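Local coordinates for protein hemoglobin subunit alpha (Isurus oxyrinchus, PDB 3MKB) that carries oxygen on a haem iron as the alpha chain of a shark haemoglobin tetramer of two alpha and two beta subunits, at the interface of chains A and B. Residues are numbered along the deposited sequence; one frame, centred on the assembly and turned at random. Chains: chain A, Hemoglobin subunit alpha; chain B, Hemoglobin subunit beta.

The interface of chains A and B. Residues chain A 27, 30-31, 34-35; chain B 113-114, 117-118, 121.
A:Thr35 and A:Arg31 take hold of the B:Phe117 ring from two directions, one over a face and the other along an edge. The methyl CG2 of A:Thr35 sits above the ring centre, 3.6 Å from the centroid, in a CH-pi contact. Its closeness to B:Ile121 is doubtful. The A:Arg31 side chain runs across that of B:Phe117 at about a right angle, with the guanidinium plane turned 42° from the ring; its CG lies at the edge in the ring plane, and CD comes to 3.4 Å from B:Phe117 CD2. CG of B:Phe117 is anti to its backbone N (chi1 -179°), which carries the ring out to this pair. Next to it, B:Pro114 lays CB and CG against A:Ala30 and the backbone N of A:Arg31; A:Ala30 CB is 3.7 Å from B:Pro114 CG. Ring and proline together form the tight part of this alpha1-beta1 type of contact, where helix 21-35 of chain A packs on helix 114-132 of chain B. Toward A:Glu27 the packing thins, and this residue and B:Thr113 bury little surface. Here NH2 of A:Arg31 turns to A:Glu27 in a salt bridge within its own chain, while NH1 stays against B:Phe117 CB at the guanidinium edge. An alanine in place of A:Arg31 would probably leave the A:Glu27 carboxylate without its mate and open a gap beside the ring edge. A:Arg31 NH2 meets A:Glu27 OE2 at 2.6 Å, on the anti side of the carboxylate.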
ATOM      1  N   GLU A  27       5.197  -7.800  21.383  1.00 27.30           N
ATOM      2  CA  GLU A  27       5.856  -6.526  21.080  1.00 28.33           C
ATOM      3  C   GLU A  27       5.558  -6.119  19.635  1.00 27.78           C
ATOM      4  O   GLU A  27       5.266  -4.961  19.342  1.00 28.22           O
ATOM      5  CB  GLU A  27       7.376  -6.634  21.325  1.00 26.79           C
ATOM      6  CG  GLU A  27       8.117  -5.382  20.859  1.00 29.50           C
ATOM      7  CD  GLU A  27       9.565  -5.339  21.302  1.00 28.68           C
ATOM      8  OE1 GLU A  27       9.957  -6.075  22.250  1.00 32.16           O
ATOM      9  OE2 GLU A  27      10.326  -4.584  20.671  1.00 31.04           O
ATOM     10  N   ALA A  30       2.024  -4.962  19.482  1.00 26.68           N
ATOM     11  CA  ALA A  30       1.934  -3.635  20.153  1.00 28.06           C
ATOM     12  C   ALA A  30       2.434  -2.496  19.210  1.00 27.74           C
ATOM     13  O   ALA A  30       1.830  -1.417  19.116  1.00 28.05           O
ATOM     14  CB  ALA A  30       2.704  -3.635  21.492  1.00 27.62           C
ATOM     15  N   ARG A  31       3.530  -2.760  18.507  1.00 27.83           N
ATOM     16  CA  ARG A  31       3.979  -1.879  17.405  1.00 27.54           C
ATOM     17  C   ARG A  31       2.925  -1.675  16.337  1.00 28.53           C
ATOM     18  O   ARG A  31       2.650  -0.527  16.016  1.00 26.88           O
ATOM     19  CB  ARG A  31       5.303  -2.359  16.786  1.00 28.34           C
ATOM     20  CG  ARG A  31       6.471  -2.441  17.782  1.00 25.44           C
ATOM     21  CD  ARG A  31       7.844  -2.696  17.048  1.00 27.54           C
ATOM     22  NE  ARG A  31       8.830  -2.852  18.099  1.00 29.08           N
ATOM     23  CZ  ARG A  31       9.342  -1.858  18.817  1.00 25.63           C
ATOM     24  NH1 ARG A  31       9.059  -0.607  18.530  1.00 25.46           N
ATOM     25  NH2 ARG A  31      10.181  -2.126  19.800  1.00 28.23           N
ATOM     26  N   ALA A  34       0.090   0.585  17.749  1.00 28.04           N
ATOM     27  CA  ALA A  34       0.596   1.949  17.965  1.00 29.57           C
ATOM     28  C   ALA A  34       0.812   2.714  16.629  1.00 30.59           C
ATOM     29  O   ALA A  34       0.404   3.866  16.473  1.00 28.27           O
ATOM     30  CB  ALA A  34       1.966   1.891  18.832  1.00 28.41           C
ATOM     31  N   THR A  35       1.458   2.061  15.634  1.00 30.06           N
ATOM     32  CA  THR A  35       1.788   2.740  14.395  1.00 29.85           C
ATOM     33  C   THR A  35       0.668   2.629  13.348  1.00 31.88           C
ATOM     34  O   THR A  35       0.657   3.397  12.402  1.00 32.80           O
ATOM     35  CB  THR A  35       3.060   2.135  13.735  1.00 30.75           C
ATOM     36  OG1 THR A  35       2.758   0.766  13.455  1.00 25.08           O
ATOM     37  CG2 THR A  35       4.260   2.169  14.705  1.00 28.30           C
TER
ATOM     38  N   THR B 113      10.397   1.930  22.244  1.00 26.34           N
ATOM     39  CA  THR B 113       9.068   1.326  22.524  1.00 25.71           C
ATOM     40  C   THR B 113       8.075   1.456  21.354  1.00 24.57           C
ATOM     41  O   THR B 113       8.253   2.292  20.454  1.00 27.10           O
ATOM     42  CB  THR B 113       8.392   1.982  23.773  1.00 26.20           C
ATOM     43  OG1 THR B 113       8.181   3.357  23.482  1.00 25.87           O
ATOM     44  CG2 THR B 113       9.228   1.800  25.017  1.00 25.84           C
ATOM     45  N   PRO B 114       6.980   0.662  21.350  1.00 25.20           N
ATOM     46  CA  PRO B 114       6.023   0.849  20.261  1.00 24.63           C
ATOM     47  C   PRO B 114       5.545   2.284  20.229  1.00 26.04           C
ATOM     48  O   PRO B 114       5.250   2.875  19.185  1.00 25.32           O
ATOM     49  CB  PRO B 114       4.866  -0.109  20.641  1.00 26.04           C
ATOM     50  CG  PRO B 114       5.565  -1.245  21.358  1.00 23.65           C
ATOM     51  CD  PRO B 114       6.538  -0.424  22.264  1.00 27.52           C
ATOM     52  N   PHE B 117       8.268   4.396  18.756  1.00 20.00           N
ATOM     53  CA  PHE B 117       8.209   3.962  17.396  1.00 20.00           C
ATOM     54  C   PHE B 117       7.151   4.760  16.638  1.00 20.00           C
ATOM     55  O   PHE B 117       7.396   5.251  15.569  1.00 23.37           O
ATOM     56  CB  PHE B 117       7.952   2.464  17.405  1.00 20.00           C
ATOM     57  CG  PHE B 117       7.876   1.847  16.072  1.00 20.00           C
ATOM     58  CD1 PHE B 117       8.039   2.572  14.957  1.00 20.00           C
ATOM     59  CD2 PHE B 117       7.606   0.536  15.945  1.00 20.00           C
ATOM     60  CE1 PHE B 117       7.939   1.994  13.799  1.00 20.00           C
ATOM     61  CE2 PHE B 117       7.534   0.001  14.791  1.00 20.00           C
ATOM     62  CZ  PHE B 117       7.697   0.714  13.722  1.00 20.00           C
ATOM     63  N   ALA B 118       5.980   4.924  17.236  1.00 26.22           N
ATOM     64  CA  ALA B 118       4.917   5.618  16.555  1.00 25.36           C
ATOM     65  C   ALA B 118       5.231   7.105  16.406  1.00 26.49           C
ATOM     66  O   ALA B 118       4.700   7.720  15.510  1.00 28.65           O
ATOM     67  CB  ALA B 118       3.579   5.401  17.299  1.00 23.24           C
ATOM     68  N   ILE B 121       7.402   7.138  13.254  1.00 20.00           N
ATOM     69  CA  ILE B 121       6.526   7.004  12.117  1.00 20.00           C
ATOM     70  C   ILE B 121       5.732   8.279  11.800  1.00 20.00           C
ATOM     71  O   ILE B 121       5.662   8.670  10.675  1.00 28.05           O
ATOM     72  CB  ILE B 121       5.651   5.738  12.153  1.00 20.00           C
ATOM     73  CG1 ILE B 121       4.590   5.865  13.220  1.00 20.00           C
ATOM     74  CG2 ILE B 121       6.497   4.504  12.359  1.00 20.00           C
ATOM     75  CD1 ILE B 121       4.527   4.712  14.158  1.00 20.00           C
TER